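Phosphate-binding protein (Xanthomonas axonopodis pv. citri, PDB 5UB6) probably serves as the periplasmic substrate-binding component of an ABC transporter for phosphate or phosphonate, and is seen here holding pyrophosphate between its two lobes. Local coordinates at residues D61-T66 / V213-T218. Numbering follows the deposited sequence.
With POP (pyrophosphate 2-), chain C.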
loop_
_atom_site.group_PDB
_atom_site.type_symbol
_atom_site.label_atom_id
_atom_site.label_comp_id
_atom_site.label_asym_id
_atom_site.label_seq_id
_atom_site.Cartn_x
_atom_site.Cartn_y
_atom_site.Cartn_z
ATOM N N ASP A 61 -4.329 16.135 -6.335
ATOM C CA ASP A 61 -3.512 16.013 -7.560
ATOM C C ASP A 61 -2.569 14.825 -7.608
ATOM O O ASP A 61 -2.447 14.185 -8.630
ATOM C CB ASP A 61 -2.721 17.279 -7.777
ATOM C CG ASP A 61 -3.620 18.463 -7.978
ATOM O OD1 ASP A 61 -4.472 18.426 -8.897
ATOM O OD2 ASP A 61 -3.502 19.390 -7.164
ATOM N N TRP A 62 -1.939 14.528 -6.495
ATOM C CA TRP A 62 -0.775 13.657 -6.479
ATOM C C TRP A 62 -0.851 12.844 -5.197
ATOM O O TRP A 62 -1.078 13.402 -4.139
ATOM C CB TRP A 62 0.487 14.544 -6.609
ATOM C CG TRP A 62 1.799 13.981 -6.147
ATOM C CD1 TRP A 62 2.285 12.710 -6.354
ATOM C CD2 TRP A 62 2.798 14.668 -5.399
ATOM N NE1 TRP A 62 3.512 12.578 -5.801
ATOM C CE2 TRP A 62 3.858 13.748 -5.187
ATOM C CE3 TRP A 62 2.913 15.980 -4.884
ATOM C CZ2 TRP A 62 5.013 14.081 -4.463
ATOM C CZ3 TRP A 62 4.078 16.324 -4.169
ATOM C CH2 TRP A 62 5.108 15.371 -3.964
ATOM N N VAL A 63 -0.732 11.521 -5.305
ATOM C CA VAL A 63 -0.565 10.675 -4.141
ATOM C C VAL A 63 0.615 9.734 -4.353
ATOM O O VAL A 63 0.961 9.413 -5.495
ATOM C CB VAL A 63 -1.832 9.870 -3.822
ATOM C CG1 VAL A 63 -2.995 10.792 -3.607
ATOM C CG2 VAL A 63 -2.122 8.850 -4.918
ATOM N N SER A 64 1.270 9.359 -3.256
ATOM C CA SER A 64 2.335 8.357 -3.261
ATOM C C SER A 64 1.785 7.133 -2.549
ATOM O O SER A 64 1.527 7.193 -1.371
ATOM C CB SER A 64 3.565 8.841 -2.510
ATOM O OG SER A 64 4.570 7.823 -2.516
ATOM N N GLU A 65 1.625 6.018 -3.261
ATOM C CA GLU A 65 0.962 4.819 -2.715
ATOM C C GLU A 65 1.743 3.541 -3.045
ATOM O O GLU A 65 2.553 3.504 -3.992
ATOM C CB GLU A 65 -0.493 4.709 -3.245
ATOM C CG GLU A 65 -1.419 5.871 -2.827
ATOM C CD GLU A 65 -1.792 5.887 -1.337
ATOM O OE1 GLU A 65 -1.853 4.798 -0.713
ATOM O OE2 GLU A 65 -2.056 6.997 -0.803
ATOM N N THR A 66 1.452 2.492 -2.282
ATOM C CA THR A 66 1.880 1.163 -2.639
ATOM C C THR A 66 1.084 0.750 -3.851
ATOM O O THR A 66 -0.024 1.252 -4.098
ATOM C CB THR A 66 1.705 0.151 -1.516
ATOM O OG1 THR A 66 0.323 0.026 -1.204
ATOM C CG2 THR A 66 2.447 0.578 -0.271
ATOM N N VAL A 213 4.413 3.770 -5.984
ATOM C CA VAL A 213 4.316 4.528 -7.236
ATOM C C VAL A 213 3.757 5.881 -6.909
ATOM O O VAL A 213 2.858 5.993 -6.077
ATOM C CB VAL A 213 3.468 3.741 -8.268
ATOM C CG1 VAL A 213 2.095 3.412 -7.721
ATOM C CG2 VAL A 213 3.359 4.436 -9.612
ATOM N N GLU A 214 4.284 6.913 -7.553
ATOM C CA GLU A 214 3.648 8.213 -7.554
ATOM C C GLU A 214 2.551 8.259 -8.604
ATOM O O GLU A 214 2.766 7.888 -9.761
ATOM C CB GLU A 214 4.663 9.324 -7.804
ATOM C CG GLU A 214 5.874 9.284 -6.880
ATOM C CD GLU A 214 5.454 9.250 -5.435
ATOM O OE1 GLU A 214 4.835 10.274 -4.951
ATOM O OE2 GLU A 214 5.738 8.207 -4.808
ATOM N N MET A 215 1.350 8.661 -8.189
ATOM C CA MET A 215 0.185 8.745 -9.080
ATOM C C MET A 215 -0.298 10.173 -9.129
ATOM O O MET A 215 -0.310 10.864 -8.107
ATOM C CB MET A 215 -0.974 7.894 -8.578
ATOM C CG MET A 215 -0.626 6.431 -8.248
ATOM S SD MET A 215 -0.432 5.471 -9.762
ATOM C CE MET A 215 -2.139 5.448 -10.334
ATOM N N VAL A 216 -0.764 10.591 -10.292
ATOM C CA VAL A 216 -1.305 11.918 -10.462
ATOM C C VAL A 216 -2.707 11.792 -11.036
ATOM O O VAL A 216 -3.077 10.808 -11.686
ATOM C CB VAL A 216 -0.471 12.847 -11.377
ATOM C CG1 VAL A 216 0.833 13.300 -10.736
ATOM C CG2 VAL A 216 -0.224 12.210 -12.692
ATOM N N ARG A 217 -3.516 12.785 -10.763
ATOM C CA ARG A 217 -4.915 12.640 -11.108
ATOM C C ARG A 217 -5.191 12.646 -12.606
ATOM O O ARG A 217 -4.464 13.228 -13.425
ATOM C CB ARG A 217 -5.764 13.666 -10.385
ATOM C CG ARG A 217 -5.520 15.104 -10.781
ATOM C CD ARG A 217 -6.665 16.002 -10.333
ATOM N NE ARG A 217 -6.389 17.362 -10.778
ATOM C CZ ARG A 217 -6.838 17.923 -11.903
ATOM N NH1 ARG A 217 -7.645 17.292 -12.768
ATOM N NH2 ARG A 217 -6.470 19.154 -12.156
ATOM N N THR A 218 -6.271 11.955 -12.945
ATOM C CA THR A 218 -6.922 12.107 -14.225
ATOM C C THR A 218 -7.149 13.604 -14.546
ATOM O O THR A 218 -7.612 14.387 -13.699
ATOM C CB THR A 218 -8.262 11.357 -14.207
ATOM O OG1 THR A 218 -8.052 9.968 -13.842
ATOM C CG2 THR A 218 -8.966 11.482 -15.600
HETATM P P1 POP C . 2.077 0.645 3.674
HETATM O O1 POP C . 1.267 1.819 3.130
HETATM O O2 POP C . 3.595 0.652 3.663
HETATM O O3 POP C . 1.517 0.101 4.945
HETATM O O POP C . 1.886 -0.476 2.563
HETATM P P2 POP C . 0.630 -1.415 2.282
HETATM O O4 POP C . -0.156 -0.773 1.108
HETATM O O5 POP C . 1.307 -2.697 1.919
HETATM O O6 POP C . -0.328 -1.490 3.506
#
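V63 and M215 exchange two backbone hydrogen bonds, as do E65 and V213, so strand 62-66 and residues 213-217 of strand 209-217 run antiparallel, 150° between their directions; R217 N to D61 O (2.8 Å) continues the ladder at the loop end. W62, S64, E214 and V216 share one face of the sheet, and E214 accepts from both W62 and S64, the side chains of strand 62-66 on this face. Its chain bends at chi2 (-53°), turning the carboxylate toward W62 and S64. E214 OE1 takes W62 NE1 at 2.8 Å through its anti lone pair, the carboxylate standing steeply to the indole, 74° between planes. E214 OE2 receives S64 OG at 2.6 Å on its syn side, and T85 OG1 adds a further bond to this oxygen, so the buried carboxylate is gripped at both oxygens. The pairing belongs to the periplasmic-binding-protein fold: strand 62-66 also runs parallel to strand 4-8, and its C-terminal end leads into helix 67-75 at the ligand site, where T66 OG1 lies against pyrophosphate O4 in a hydrogen bond whose modelled length is doubtfully short. Helix 222-235 packs on W62 and V216. On the other face, V63 CG2 rests 4.0 Å from M215 CB, with helix 67-75 covering both. At the far end D61 and R217 lie side by side; R217 NE reaches D61 OD1 at 2.9 Å in a salt bridge almost within the guanidinium plane, while D61 OD2 is held by V6 N.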